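Local coordinates for protein putative D-tyrosyl-tRNA(Tyr) deacylase 2 (PDB 1TC5) that probably hydrolyses D-aminoacyl-tRNA, perhaps D-tyrosyl-tRNA(Tyr), into the free D-amino acid and tRNA, working as a homodimer, at residues Asp93-Pro98 / Arg168-Thr173; Lys69-Phe74 / Gly186-Met191; Glu56-Ala61 / Asp127-Phe132; Met18-Leu23 / Gly161-Asn166; Ala43-Arg48 / His114-Lys119. One frame throughout, in Å; residues are numbered along the deposited sequence.

In the fold
Read from the N terminus, the chain first leaves a partner waiting at Met18-Leu23; contact 4 closes that loop only at Gly161-Asn166, joining the small antiparallel sheet to a long loop. Inside it, contact 5 fastens the end of strand 37-45 to the lead-in of helix 119-136, and contact 3 packs helix 55-67 on that second helix. Contacts 3 and 5 cross each other, and Phe44 touches Leu58 and Phe129. Contact 2, from Lys69-Phe74 to Gly186-Met191, crosses contacts 3, 4 and 5 and reaches the far edge strand of the main sheet. Contact 1 is nested within contact 2, crosses the other three, and adds strand 169-171 at the opposite edge.

Contact 1: Asp93-Pro98 / Arg168-Thr173; sequences DILIVP and RVISGT
Asp93 OD2 is gripped from two residues: Arg168 NE lies 2.7 Å from it in a salt bridge, with a weak second bond from Arg168 NH2, and Gly35 N binds the same oxygen. The bend at the arginine's third torsion (chi3 -90°) turns NE out of line with the extended CB-CG-CD stretch, toward Asp93 OD2; carboxylate and guanidinium planes end 78° apart. The other carboxylate oxygen, Asp93 OD1, accepts Arg168 N at 3.0 Å, from well above the carboxylate plane, and also takes Asn166 N, so this buried acid holds both backbone and side chain of Arg168. Beyond it the strands run parallel, with Ile94 and Ile96 each using N and O toward Arg168, Ile170 and Gly172. Leu95 CD1 packs on Ile170 CG2 at 3.6 Å on one face. On the other, Ile96 CD1 meets Val169 CG1 at 3.9 Å, beneath helix 119-136, which touches Val169 and Ser171. Adjacent parallel strands linked through a helix that covers them make a beta-alpha-beta crossover, here with a long connection.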
# COMPACT_ATOMS: atom_id res chain seq x y z
N ASP A 93 -7.69 13.73 -7.39
CA ASP A 93 -6.26 13.74 -7.61
C ASP A 93 -5.78 12.30 -7.75
O ASP A 93 -6.39 11.38 -7.24
CB ASP A 93 -5.55 14.44 -6.43
CG ASP A 93 -5.70 15.94 -6.45
OD1 ASP A 93 -6.43 16.49 -7.31
OD2 ASP A 93 -5.12 16.67 -5.63
N ILE A 94 -4.69 12.13 -8.49
CA ILE A 94 -4.01 10.85 -8.63
C ILE A 94 -2.54 11.09 -8.29
O ILE A 94 -1.91 12.05 -8.78
CB ILE A 94 -4.19 10.25 -10.06
CG1 ILE A 94 -5.68 10.07 -10.38
CG2 ILE A 94 -3.49 8.89 -10.19
CD1 ILE A 94 -5.96 9.86 -11.86
N LEU A 95 -2.03 10.23 -7.41
CA LEU A 95 -0.65 10.24 -6.97
C LEU A 95 -0.03 8.91 -7.36
O LEU A 95 -0.47 7.89 -6.89
CB LEU A 95 -0.59 10.39 -5.45
CG LEU A 95 0.81 10.37 -4.83
CD1 LEU A 95 1.68 11.44 -5.43
CD2 LEU A 95 0.73 10.55 -3.31
N ILE A 96 0.99 8.95 -8.22
CA ILE A 96 1.59 7.75 -8.82
C ILE A 96 2.97 7.61 -8.23
O ILE A 96 3.78 8.56 -8.26
CB ILE A 96 1.71 7.91 -10.38
CG1 ILE A 96 0.34 8.19 -11.00
CG2 ILE A 96 2.31 6.68 -10.99
CD1 ILE A 96 0.40 8.73 -12.41
N VAL A 97 3.24 6.43 -7.69
CA VAL A 97 4.52 6.10 -7.13
C VAL A 97 5.10 4.85 -7.81
O VAL A 97 4.47 3.78 -7.79
CB VAL A 97 4.38 5.83 -5.62
CG1 VAL A 97 5.73 5.73 -4.96
CG2 VAL A 97 3.52 6.93 -4.99
N PRO A 98 6.31 4.95 -8.36
CA PRO A 98 6.95 3.78 -8.94
C PRO A 98 7.37 2.85 -7.80
O PRO A 98 8.03 3.30 -6.86
CB PRO A 98 8.17 4.36 -9.68
CG PRO A 98 8.49 5.65 -8.99
CD PRO A 98 7.18 6.15 -8.42
N ARG A 168 -5.33 16.82 -10.03
CA ARG A 168 -3.87 16.67 -10.14
C ARG A 168 -3.47 15.29 -10.59
O ARG A 168 -4.19 14.33 -10.36
CB ARG A 168 -3.18 17.02 -8.82
CG ARG A 168 -3.36 18.47 -8.49
CD ARG A 168 -2.61 18.95 -7.29
NE ARG A 168 -3.45 18.79 -6.12
CZ ARG A 168 -4.08 19.75 -5.47
NH1 ARG A 168 -3.93 21.04 -5.75
NH2 ARG A 168 -4.86 19.39 -4.47
N VAL A 169 -2.34 15.21 -11.28
CA VAL A 169 -1.68 13.95 -11.55
C VAL A 169 -0.23 14.17 -11.10
O VAL A 169 0.59 14.77 -11.83
CB VAL A 169 -1.76 13.54 -13.05
CG1 VAL A 169 -0.94 12.30 -13.31
CG2 VAL A 169 -3.19 13.33 -13.48
N ILE A 170 0.04 13.75 -9.86
CA ILE A 170 1.33 13.87 -9.23
C ILE A 170 2.03 12.54 -9.39
O ILE A 170 1.40 11.51 -9.28
CB ILE A 170 1.20 14.21 -7.71
CG1 ILE A 170 0.28 15.41 -7.48
CG2 ILE A 170 2.57 14.45 -7.11
CD1 ILE A 170 0.66 16.70 -8.26
N SER A 171 3.33 12.58 -9.68
CA SER A 171 4.11 11.36 -9.89
C SER A 171 5.51 11.47 -9.30
O SER A 171 6.16 12.53 -9.32
CB SER A 171 4.16 11.03 -11.39
OG SER A 171 4.58 12.15 -12.15
N GLY A 172 5.99 10.35 -8.77
CA GLY A 172 7.32 10.26 -8.22
C GLY A 172 8.40 10.40 -9.26
O GLY A 172 8.19 10.21 -10.45
N THR A 173 9.57 10.81 -8.79
CA THR A 173 10.76 10.88 -9.63
C THR A 173 11.28 9.47 -9.75
O THR A 173 11.58 8.84 -8.72
CB THR A 173 11.78 11.81 -8.93
OG1 THR A 173 11.20 13.12 -8.78
CG2 THR A 173 13.04 12.04 -9.79

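Contact 2: Lys69-Phe74 / Gly186-Met191; sequences KIFTHF and GPFTHM
The Gly-Pro segment that leads into edge strand 190-193 here leans its Phe188 and His190 on the loop after helix 55-67. Ile70 CG2 sits over one face of the imidazole, 3.5 Å from the centroid of the His190 ring, a CH-pi contact. The same methyl also lies over the centre of the Phe71 ring, filling the angle between two flat groups. Those groups form an offset edge-to-face pair, the edge of His190 toward the face of Phe71, with planes at 88° and centroids 5.5 Å apart. Phe188 O lies at the edge of the Phe71 ring, 3.3 Å from Phe71 CE1, and also accepts a weak bond from His190 ND1 at 2.8 Å. In Phe188, CG anti to the backbone N (chi1 -164°) sends the ring toward the loop, where CE2 comes to 3.4 Å from Ile70 O; His190 CE1 lies over the centre of one face. Next door, Thr189 bonds to Gln99 and Ser101 of the second subunit. Canonical DTDs carry a Gly-cisPro motif that reaches the substrate pocket across the dimer interface; in this divergent member the Gly186-Pro187 peptide is trans, though its position by the second subunit is consistent with a related site.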
# COMPACT_ATOMS: atom_id res chain seq x y z
N LYS A 69 -15.06 1.23 -11.87
CA LYS A 69 -15.66 1.75 -10.65
C LYS A 69 -15.08 0.97 -9.50
O LYS A 69 -15.38 -0.19 -9.34
CB LYS A 69 -17.17 1.62 -10.71
CG LYS A 69 -17.81 2.40 -11.88
CD LYS A 69 -19.33 2.13 -11.99
CE LYS A 69 -19.96 2.84 -13.19
NZ LYS A 69 -20.68 4.09 -12.81
N ILE A 70 -14.21 1.60 -8.73
CA ILE A 70 -13.48 0.92 -7.67
C ILE A 70 -13.83 1.48 -6.31
O ILE A 70 -14.28 0.75 -5.45
CB ILE A 70 -11.95 1.03 -7.91
CG1 ILE A 70 -11.58 0.46 -9.28
CG2 ILE A 70 -11.18 0.30 -6.80
CD1 ILE A 70 -10.21 0.94 -9.80
N PHE A 71 -13.61 2.79 -6.14
CA PHE A 71 -13.63 3.45 -4.83
C PHE A 71 -14.95 4.18 -4.49
O PHE A 71 -15.64 4.69 -5.36
CB PHE A 71 -12.44 4.40 -4.66
CG PHE A 71 -11.10 3.70 -4.75
CD1 PHE A 71 -10.66 2.89 -3.73
CD2 PHE A 71 -10.31 3.81 -5.89
CE1 PHE A 71 -9.45 2.17 -3.83
CE2 PHE A 71 -9.10 3.14 -6.00
CZ PHE A 71 -8.67 2.30 -4.97
N THR A 72 -15.23 4.24 -3.19
CA THR A 72 -16.50 4.72 -2.63
C THR A 72 -16.35 6.04 -1.87
O THR A 72 -17.33 6.56 -1.32
CB THR A 72 -17.08 3.66 -1.65
OG1 THR A 72 -16.11 3.33 -0.65
CG2 THR A 72 -17.36 2.30 -2.37
N HIS A 73 -15.15 6.61 -1.87
CA HIS A 73 -14.86 7.78 -1.04
C HIS A 73 -14.81 9.12 -1.78
O HIS A 73 -14.60 10.17 -1.18
CB HIS A 73 -13.52 7.51 -0.38
CG HIS A 73 -12.35 7.79 -1.27
ND1 HIS A 73 -11.34 6.89 -1.47
CD2 HIS A 73 -12.01 8.88 -2.00
CE1 HIS A 73 -10.41 7.43 -2.25
NE2 HIS A 73 -10.79 8.64 -2.57
N PHE A 74 -14.97 9.11 -3.09
CA PHE A 74 -14.81 10.34 -3.89
C PHE A 74 -15.86 11.42 -3.62
O PHE A 74 -15.56 12.63 -3.68
CB PHE A 74 -14.84 10.05 -5.39
CG PHE A 74 -13.75 9.14 -5.89
CD1 PHE A 74 -12.55 8.99 -5.20
CD2 PHE A 74 -13.92 8.45 -7.08
CE1 PHE A 74 -11.58 8.18 -5.70
CE2 PHE A 74 -12.95 7.64 -7.56
CZ PHE A 74 -11.79 7.50 -6.88
N GLY A 186 -9.68 5.00 4.75
CA GLY A 186 -9.87 3.55 4.59
C GLY A 186 -9.31 3.23 3.22
O GLY A 186 -9.94 3.57 2.23
N PRO A 187 -8.07 2.70 3.15
CA PRO A 187 -7.41 2.50 1.86
C PRO A 187 -8.16 1.62 0.87
O PRO A 187 -8.00 1.88 -0.32
CB PRO A 187 -6.04 1.88 2.24
CG PRO A 187 -5.82 2.28 3.68
CD PRO A 187 -7.20 2.35 4.29
N PHE A 188 -8.95 0.65 1.31
CA PHE A 188 -9.72 -0.21 0.40
C PHE A 188 -8.84 -0.69 -0.76
O PHE A 188 -9.16 -0.58 -1.95
CB PHE A 188 -10.92 0.58 -0.11
CG PHE A 188 -12.02 -0.23 -0.73
CD1 PHE A 188 -12.26 -1.56 -0.40
CD2 PHE A 188 -12.87 0.40 -1.65
CE1 PHE A 188 -13.31 -2.24 -0.97
CE2 PHE A 188 -13.91 -0.27 -2.22
CZ PHE A 188 -14.13 -1.61 -1.88
N THR A 189 -7.70 -1.24 -0.37
CA THR A 189 -6.62 -1.48 -1.30
C THR A 189 -7.00 -2.51 -2.35
O THR A 189 -7.51 -3.55 -2.02
CB THR A 189 -5.34 -1.91 -0.51
OG1 THR A 189 -5.05 -0.91 0.49
CG2 THR A 189 -4.12 -1.94 -1.42
N HIS A 190 -6.79 -2.17 -3.62
CA HIS A 190 -6.92 -3.13 -4.69
C HIS A 190 -5.54 -3.42 -5.30
O HIS A 190 -4.62 -2.58 -5.23
CB HIS A 190 -7.90 -2.63 -5.74
CG HIS A 190 -9.34 -2.60 -5.28
ND1 HIS A 190 -9.83 -1.64 -4.40
CD2 HIS A 190 -10.39 -3.40 -5.58
CE1 HIS A 190 -11.12 -1.85 -4.20
NE2 HIS A 190 -11.48 -2.91 -4.91
N MET A 191 -5.42 -4.61 -5.86
CA MET A 191 -4.24 -5.08 -6.56
C MET A 191 -4.68 -5.67 -7.89
O MET A 191 -5.38 -6.69 -7.90
CB MET A 191 -3.55 -6.15 -5.72
CG MET A 191 -2.08 -6.44 -6.11
SD MET A 191 -1.81 -7.26 -7.70
CE MET A 191 -2.22 -8.98 -7.28

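Contact 3: Glu56-Ala61 / Asp127-Phe132; sequences EALRHA and DRFCHF
Arg59 lies across one face of the Phe132 ring, its CG 3.9 Å from the ring centroid in a CH-pi contact. Its chain is extended from CG to NE and runs over the ring at about a right angle to the phenylalanine side chain, which brings Phe132 CZ over one face of the guanidinium, near its rim; the two planes differ by 34°. At the ring edge, Leu58 CB approaches Phe132 CE2 to 3.7 Å. Leu58 then reaches deeper between the helices: CD1 packs on the aliphatic part of Arg128, 3.4 Å from its CG, while CD2 meets Phe129 CB at 4.1 Å. Helices 55-67 and 119-136 pass 9.7 Å apart at 54° in these segments. Leu58 also touches Ile11 of strand 10-18, so the helix pair rests against the main sheet. On the more exposed side, Arg59 NH2 and Arg128 NH2 come within 4.2 Å. The salt bridge of Arg128 NH2 with Asp55 would offset part of that repulsion, leaving the aliphatic part of Arg128, and for Arg59 the guanidinium as well as CG, as packing surface.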
# COMPACT_ATOMS: atom_id res chain seq x y z
N GLU A 56 -0.72 1.04 -27.21
CA GLU A 56 -2.13 0.62 -27.13
C GLU A 56 -2.38 -0.16 -25.84
O GLU A 56 -3.44 -0.03 -25.24
CB GLU A 56 -2.55 -0.21 -28.35
N ALA A 57 -1.39 -0.95 -25.42
CA ALA A 57 -1.44 -1.68 -24.17
C ALA A 57 -1.28 -0.78 -22.92
O ALA A 57 -1.93 -1.01 -21.91
CB ALA A 57 -0.38 -2.78 -24.16
N LEU A 58 -0.42 0.24 -22.99
CA LEU A 58 -0.30 1.20 -21.89
C LEU A 58 -1.59 1.99 -21.70
O LEU A 58 -2.02 2.22 -20.58
CB LEU A 58 0.85 2.19 -22.12
CG LEU A 58 2.23 1.91 -21.54
CD1 LEU A 58 3.12 3.11 -21.83
CD2 LEU A 58 2.22 1.60 -20.04
N ARG A 59 -2.18 2.42 -22.81
CA ARG A 59 -3.43 3.20 -22.81
C ARG A 59 -4.60 2.35 -22.31
O ARG A 59 -5.54 2.87 -21.70
CB ARG A 59 -3.76 3.69 -24.23
CG ARG A 59 -3.04 4.97 -24.64
CD ARG A 59 -3.69 5.68 -25.84
NE ARG A 59 -2.78 6.66 -26.45
CZ ARG A 59 -1.94 6.41 -27.45
NH1 ARG A 59 -1.85 5.19 -27.99
NH2 ARG A 59 -1.16 7.38 -27.92
N HIS A 60 -4.54 1.06 -22.62
CA HIS A 60 -5.51 0.11 -22.10
C HIS A 60 -5.41 0.05 -20.59
O HIS A 60 -6.41 0.00 -19.90
CB HIS A 60 -5.29 -1.32 -22.65
CG HIS A 60 -6.10 -2.37 -21.96
ND1 HIS A 60 -5.57 -3.24 -21.03
CD2 HIS A 60 -7.42 -2.67 -22.03
CE1 HIS A 60 -6.52 -4.03 -20.57
NE2 HIS A 60 -7.65 -3.71 -21.17
N ALA A 61 -4.19 0.04 -20.07
CA ALA A 61 -4.00 -0.03 -18.64
C ALA A 61 -4.49 1.23 -17.94
O ALA A 61 -4.99 1.16 -16.81
CB ALA A 61 -2.55 -0.31 -18.28
N ASP A 127 7.40 6.76 -17.47
CA ASP A 127 7.24 8.08 -18.05
C ASP A 127 6.03 8.16 -19.00
O ASP A 127 5.25 9.12 -18.96
CB ASP A 127 8.52 8.46 -18.78
CG ASP A 127 8.53 9.89 -19.22
OD1 ASP A 127 8.61 10.77 -18.33
OD2 ASP A 127 8.47 10.23 -20.42
N ARG A 128 5.89 7.14 -19.84
CA ARG A 128 4.82 7.11 -20.84
C ARG A 128 3.48 6.95 -20.15
O ARG A 128 2.51 7.60 -20.51
CB ARG A 128 5.08 5.98 -21.83
CG ARG A 128 4.29 6.04 -23.11
CD ARG A 128 4.80 7.07 -24.09
NE ARG A 128 3.94 7.18 -25.27
CZ ARG A 128 3.67 8.31 -25.92
NH1 ARG A 128 4.17 9.48 -25.54
NH2 ARG A 128 2.88 8.27 -26.99
N PHE A 129 3.45 6.11 -19.13
CA PHE A 129 2.25 5.87 -18.36
C PHE A 129 1.78 7.12 -17.61
O PHE A 129 0.59 7.40 -17.59
CB PHE A 129 2.48 4.73 -17.37
CG PHE A 129 1.31 4.45 -16.49
CD1 PHE A 129 0.31 3.58 -16.91
CD2 PHE A 129 1.21 5.06 -15.24
CE1 PHE A 129 -0.78 3.30 -16.09
CE2 PHE A 129 0.12 4.77 -14.39
CZ PHE A 129 -0.88 3.91 -14.83
N CYS A 130 2.71 7.89 -17.04
CA CYS A 130 2.37 9.12 -16.34
C CYS A 130 1.87 10.18 -17.34
O CYS A 130 0.92 10.91 -17.03
CB CYS A 130 3.56 9.65 -15.53
SG CYS A 130 4.12 8.60 -14.12
N HIS A 131 2.50 10.26 -18.51
CA HIS A 131 2.03 11.14 -19.58
C HIS A 131 0.56 10.86 -19.98
O HIS A 131 -0.25 11.78 -20.11
CB HIS A 131 2.97 11.02 -20.80
CG HIS A 131 2.44 11.70 -22.03
ND1 HIS A 131 2.06 13.03 -22.04
CD2 HIS A 131 2.20 11.23 -23.28
CE1 HIS A 131 1.63 13.35 -23.25
NE2 HIS A 131 1.69 12.27 -24.02
N PHE A 132 0.25 9.58 -20.21
CA PHE A 132 -1.08 9.17 -20.62
C PHE A 132 -2.11 9.51 -19.55
O PHE A 132 -3.23 9.85 -19.88
CB PHE A 132 -1.12 7.67 -20.94
CG PHE A 132 -0.47 7.28 -22.24
CD1 PHE A 132 -0.28 8.20 -23.28
CD2 PHE A 132 -0.06 5.96 -22.45
CE1 PHE A 132 0.31 7.82 -24.48
CE2 PHE A 132 0.53 5.57 -23.65
CZ PHE A 132 0.70 6.50 -24.67

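Contact 4: Met18-Leu23 / Gly161-Asn166; sequences MDQGHL and GWIKYN
Gln20 and Trp162 mark the nearest approach of the two backbones, still 7.4 Å apart between their CA atoms, so side chains must bridge the gap between strand 20-24 and the loop. Gln20 does this with its terminal amide. OE1 accepts Ile163 N at 2.9 Å, and NE2 donates to Ile163 O, also at 2.9 Å, in the carbonyl plane; the pair reads N and O of one residue much as a neighbouring strand would. A bend at the second torsion (chi2 -76°) swings CD back, and NE2 also donates to Asp19 O at 2.8 Å. Asp19 and Gln20 both face Glu183 of strand 180-184, forming a classic beta bulge at the start of this small antiparallel sheet. The amide lies only 16° from the plane of the indole, with Gln20 NE2 3.7 Å from Trp162 CD1. One water joins the polar ends: it donates to Asp19 OD1 at 2.8 Å and accepts Trp162 NE1 at 3.0 Å, lying in plane at the indole edge. Arg33 of strand 31-34 touches both Gln20 and Ile163 and binds Gly161 O.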
# COMPACT_ATOMS: atom_id res chain seq x y z
N MET A 18 -7.04 7.58 -1.32
CA MET A 18 -6.26 8.67 -0.76
C MET A 18 -7.17 9.80 -0.28
O MET A 18 -8.11 10.18 -0.99
CB MET A 18 -5.31 9.23 -1.83
CG MET A 18 -4.40 10.39 -1.36
SD MET A 18 -3.03 10.64 -2.48
CE MET A 18 -3.92 11.10 -4.01
N ASP A 19 -6.89 10.33 0.90
CA ASP A 19 -7.45 11.61 1.33
C ASP A 19 -6.44 12.73 1.14
O ASP A 19 -6.75 13.77 0.55
CB ASP A 19 -7.88 11.59 2.79
CG ASP A 19 -8.68 12.80 3.17
OD1 ASP A 19 -9.77 12.92 2.60
OD2 ASP A 19 -8.30 13.70 3.96
N GLN A 20 -5.22 12.51 1.66
CA GLN A 20 -4.09 13.42 1.47
C GLN A 20 -2.80 12.61 1.20
O GLN A 20 -2.59 11.55 1.77
CB GLN A 20 -3.83 14.28 2.72
CG GLN A 20 -4.96 15.18 3.19
CD GLN A 20 -5.13 16.43 2.35
OE1 GLN A 20 -4.49 17.47 2.60
NE2 GLN A 20 -6.00 16.34 1.35
N GLY A 21 -1.93 13.15 0.36
CA GLY A 21 -0.59 12.60 0.19
C GLY A 21 0.50 13.65 0.04
O GLY A 21 0.27 14.73 -0.50
N HIS A 22 1.68 13.29 0.54
CA HIS A 22 2.93 14.02 0.36
C HIS A 22 4.00 13.04 -0.15
O HIS A 22 4.28 12.03 0.50
CB HIS A 22 3.44 14.66 1.67
CG HIS A 22 2.38 15.34 2.45
ND1 HIS A 22 1.93 16.61 2.16
CD2 HIS A 22 1.65 14.93 3.52
CE1 HIS A 22 0.97 16.94 3.00
NE2 HIS A 22 0.78 15.94 3.84
N LEU A 23 4.60 13.36 -1.29
CA LEU A 23 5.60 12.50 -1.90
C LEU A 23 6.92 13.27 -2.08
O LEU A 23 6.96 14.33 -2.67
CB LEU A 23 5.08 11.94 -3.23
CG LEU A 23 6.01 10.97 -3.98
CD1 LEU A 23 6.26 9.73 -3.18
CD2 LEU A 23 5.44 10.60 -5.36
N GLY A 161 -1.36 21.32 6.43
CA GLY A 161 -2.79 21.55 6.56
C GLY A 161 -3.53 20.98 5.37
O GLY A 161 -2.95 20.86 4.28
N TRP A 162 -4.80 20.63 5.57
CA TRP A 162 -5.62 19.99 4.55
C TRP A 162 -5.68 20.82 3.28
O TRP A 162 -5.79 22.05 3.33
CB TRP A 162 -7.04 19.79 5.08
CG TRP A 162 -7.99 19.09 4.11
CD1 TRP A 162 -8.19 17.74 3.97
CD2 TRP A 162 -8.86 19.72 3.16
NE1 TRP A 162 -9.14 17.51 3.00
CE2 TRP A 162 -9.55 18.71 2.48
CE3 TRP A 162 -9.10 21.06 2.81
CZ2 TRP A 162 -10.50 18.99 1.48
CZ3 TRP A 162 -10.03 21.34 1.83
CH2 TRP A 162 -10.72 20.30 1.17
N ILE A 163 -5.57 20.14 2.13
CA ILE A 163 -5.81 20.77 0.82
C ILE A 163 -6.87 20.01 0.05
O ILE A 163 -7.02 18.77 0.16
CB ILE A 163 -4.54 20.90 -0.08
CG1 ILE A 163 -3.91 19.54 -0.39
CG2 ILE A 163 -3.54 21.89 0.52
CD1 ILE A 163 -2.86 19.63 -1.46
N LYS A 164 -7.61 20.78 -0.74
CA LYS A 164 -8.64 20.26 -1.61
C LYS A 164 -7.97 19.60 -2.79
O LYS A 164 -6.89 19.99 -3.17
CB LYS A 164 -9.54 21.40 -2.11
CG LYS A 164 -10.85 20.92 -2.77
CD LYS A 164 -11.67 22.08 -3.34
CE LYS A 164 -12.74 21.57 -4.31
NZ LYS A 164 -13.77 22.58 -4.65
N TYR A 165 -8.59 18.54 -3.31
CA TYR A 165 -8.26 17.97 -4.61
C TYR A 165 -8.37 19.07 -5.69
O TYR A 165 -9.05 20.09 -5.48
CB TYR A 165 -9.20 16.80 -4.93
CG TYR A 165 -10.67 17.17 -4.76
CD1 TYR A 165 -11.37 17.83 -5.77
CD2 TYR A 165 -11.34 16.89 -3.57
CE1 TYR A 165 -12.68 18.20 -5.61
CE2 TYR A 165 -12.68 17.26 -3.41
CZ TYR A 165 -13.33 17.93 -4.44
OH TYR A 165 -14.65 18.30 -4.31
N ASN A 166 -7.71 18.87 -6.83
CA ASN A 166 -7.72 19.84 -7.92
C ASN A 166 -7.29 19.23 -9.27
O ASN A 166 -6.51 19.81 -10.01
CB ASN A 166 -6.85 21.07 -7.59
CG ASN A 166 -7.10 22.23 -8.54
OD1 ASN A 166 -6.18 23.02 -8.84
ND2 ASN A 166 -8.32 22.33 -9.04
O HOH W 1 -10.31 15.34 1.29

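Contact 5: Ala43-Arg48 / His114-Lys119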
# COMPACT_ATOMS: atom_id res chain seq x y z
N ALA A 43 4.37 -1.19 -11.02
CA ALA A 43 5.52 -1.99 -11.41
C ALA A 43 5.24 -2.58 -12.77
O ALA A 43 4.09 -2.92 -13.07
CB ALA A 43 5.73 -3.10 -10.44
N PHE A 44 6.30 -2.71 -13.55
CA PHE A 44 6.25 -3.25 -14.88
C PHE A 44 7.05 -4.54 -14.87
O PHE A 44 8.25 -4.53 -14.63
CB PHE A 44 6.80 -2.24 -15.92
CG PHE A 44 6.05 -0.94 -15.93
CD1 PHE A 44 4.84 -0.83 -16.58
CD2 PHE A 44 6.56 0.17 -15.30
CE1 PHE A 44 4.13 0.36 -16.57
CE2 PHE A 44 5.85 1.36 -15.28
CZ PHE A 44 4.63 1.45 -15.92
N LEU A 45 6.36 -5.64 -15.18
CA LEU A 45 6.85 -6.99 -14.99
C LEU A 45 6.93 -7.73 -16.31
O LEU A 45 6.23 -7.38 -17.26
CB LEU A 45 5.92 -7.75 -14.04
CG LEU A 45 5.62 -6.96 -12.75
CD1 LEU A 45 4.80 -7.82 -11.79
CD2 LEU A 45 6.91 -6.43 -12.08
N SER A 46 7.77 -8.76 -16.36
CA SER A 46 8.08 -9.45 -17.59
C SER A 46 8.60 -10.88 -17.40
O SER A 46 9.32 -11.18 -16.43
CB SER A 46 9.13 -8.63 -18.35
OG SER A 46 9.20 -9.02 -19.70
N ASP A 47 8.23 -11.76 -18.33
CA ASP A 47 8.94 -13.04 -18.53
C ASP A 47 10.17 -12.76 -19.39
O ASP A 47 10.25 -11.71 -20.06
CB ASP A 47 8.09 -14.09 -19.27
CG ASP A 47 6.65 -14.15 -18.79
OD1 ASP A 47 6.40 -14.81 -17.75
OD2 ASP A 47 5.71 -13.58 -19.40
N ARG A 48 11.10 -13.71 -19.40
CA ARG A 48 12.22 -13.66 -20.33
C ARG A 48 11.76 -13.62 -21.78
O ARG A 48 12.36 -12.91 -22.60
N HIS A 114 13.61 -11.08 -10.43
CA HIS A 114 13.82 -11.52 -11.81
C HIS A 114 12.66 -11.14 -12.76
O HIS A 114 12.86 -11.02 -13.97
CB HIS A 114 14.09 -13.04 -11.84
CG HIS A 114 15.27 -13.46 -10.99
ND1 HIS A 114 16.47 -12.77 -10.96
CD2 HIS A 114 15.44 -14.53 -10.16
CE1 HIS A 114 17.32 -13.38 -10.15
NE2 HIS A 114 16.72 -14.45 -9.65
N GLN A 115 11.45 -10.93 -12.22
CA GLN A 115 10.27 -10.53 -13.01
C GLN A 115 10.28 -9.03 -13.37
O GLN A 115 9.42 -8.59 -14.15
CB GLN A 115 8.95 -10.78 -12.24
CG GLN A 115 8.34 -12.18 -12.23
CD GLN A 115 6.93 -12.20 -11.54
OE1 GLN A 115 6.01 -12.84 -12.07
NE2 GLN A 115 6.76 -11.49 -10.39
N LEU A 116 11.16 -8.23 -12.76
CA LEU A 116 11.16 -6.79 -12.99
C LEU A 116 11.80 -6.47 -14.34
O LEU A 116 12.87 -7.00 -14.69
CB LEU A 116 11.89 -6.03 -11.87
CG LEU A 116 11.13 -5.76 -10.56
CD1 LEU A 116 10.57 -7.06 -9.99
CD2 LEU A 116 12.02 -5.06 -9.53
N VAL A 117 11.15 -5.62 -15.13
CA VAL A 117 11.75 -5.12 -16.38
C VAL A 117 13.02 -4.39 -16.04
O VAL A 117 13.18 -3.88 -14.93
CB VAL A 117 10.80 -4.12 -17.19
CG1 VAL A 117 9.57 -4.81 -17.71
CG2 VAL A 117 10.44 -2.89 -16.37
N ALA A 118 13.94 -4.34 -17.01
CA ALA A 118 15.17 -3.57 -16.90
C ALA A 118 14.89 -2.10 -16.57
O ALA A 118 13.77 -1.59 -16.80
CB ALA A 118 15.94 -3.69 -18.19
N LYS A 119 15.89 -1.43 -16.02
CA LYS A 119 15.78 -0.08 -15.53
C LYS A 119 15.30 0.90 -16.60
O LYS A 119 14.38 1.66 -16.38
CB LYS A 119 17.13 0.37 -14.97
CG LYS A 119 17.12 1.67 -14.18
CD LYS A 119 18.53 1.97 -13.64
CE LYS A 119 18.50 3.00 -12.49
NZ LYS A 119 19.41 4.19 -12.73
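Ser46 N donates to Gln115 O at 2.8 Å, and Val117 N returns a longer but straighter bond to Phe44 O, 3.1 Å with 170° at the hydrogen. These two backbone bonds frame a single bridge between Leu45 and Leu116, whose CA atoms are 4.8 Å apart. Leu45 CA adds a CA-H...O contact to Gln115 O at 3.1 Å, so that carbonyl serves two donors, from Leu45 and Ser46, at the strand's end. The polar side chains look elsewhere for partners: Gln115 NE2 binds Gly103 O, and the hydroxyl of Ser46 is bonded to Ser50. Packing centres on Val117. Both its methyls crowd Phe44 O, with CG2 only 3.2 Å away, because CG2 stands between the backbone N and the carbonyl carbon while CG1 lies beside the N (chi1 -66°). From there CG2 reaches Phe44 CB at 3.7 Å and CG1 meets Ser46 CB at 3.9 Å. Leu45 CD2 makes a looser touch with Leu116 CD1, at 4.3 Å. Ala118 then takes the N-cap position, so the bridge lies just ahead of helix 119-136. The ring of Phe44 continues inward to Leu125 and Tyr126 of that helix and to Ile11 of strand 10-18, while Met9 lies against Ser46 and Val117, so the end of strand 37-45 lies beside strand 10-18 in the sheet, with helix 119-136 packed on its Phe44.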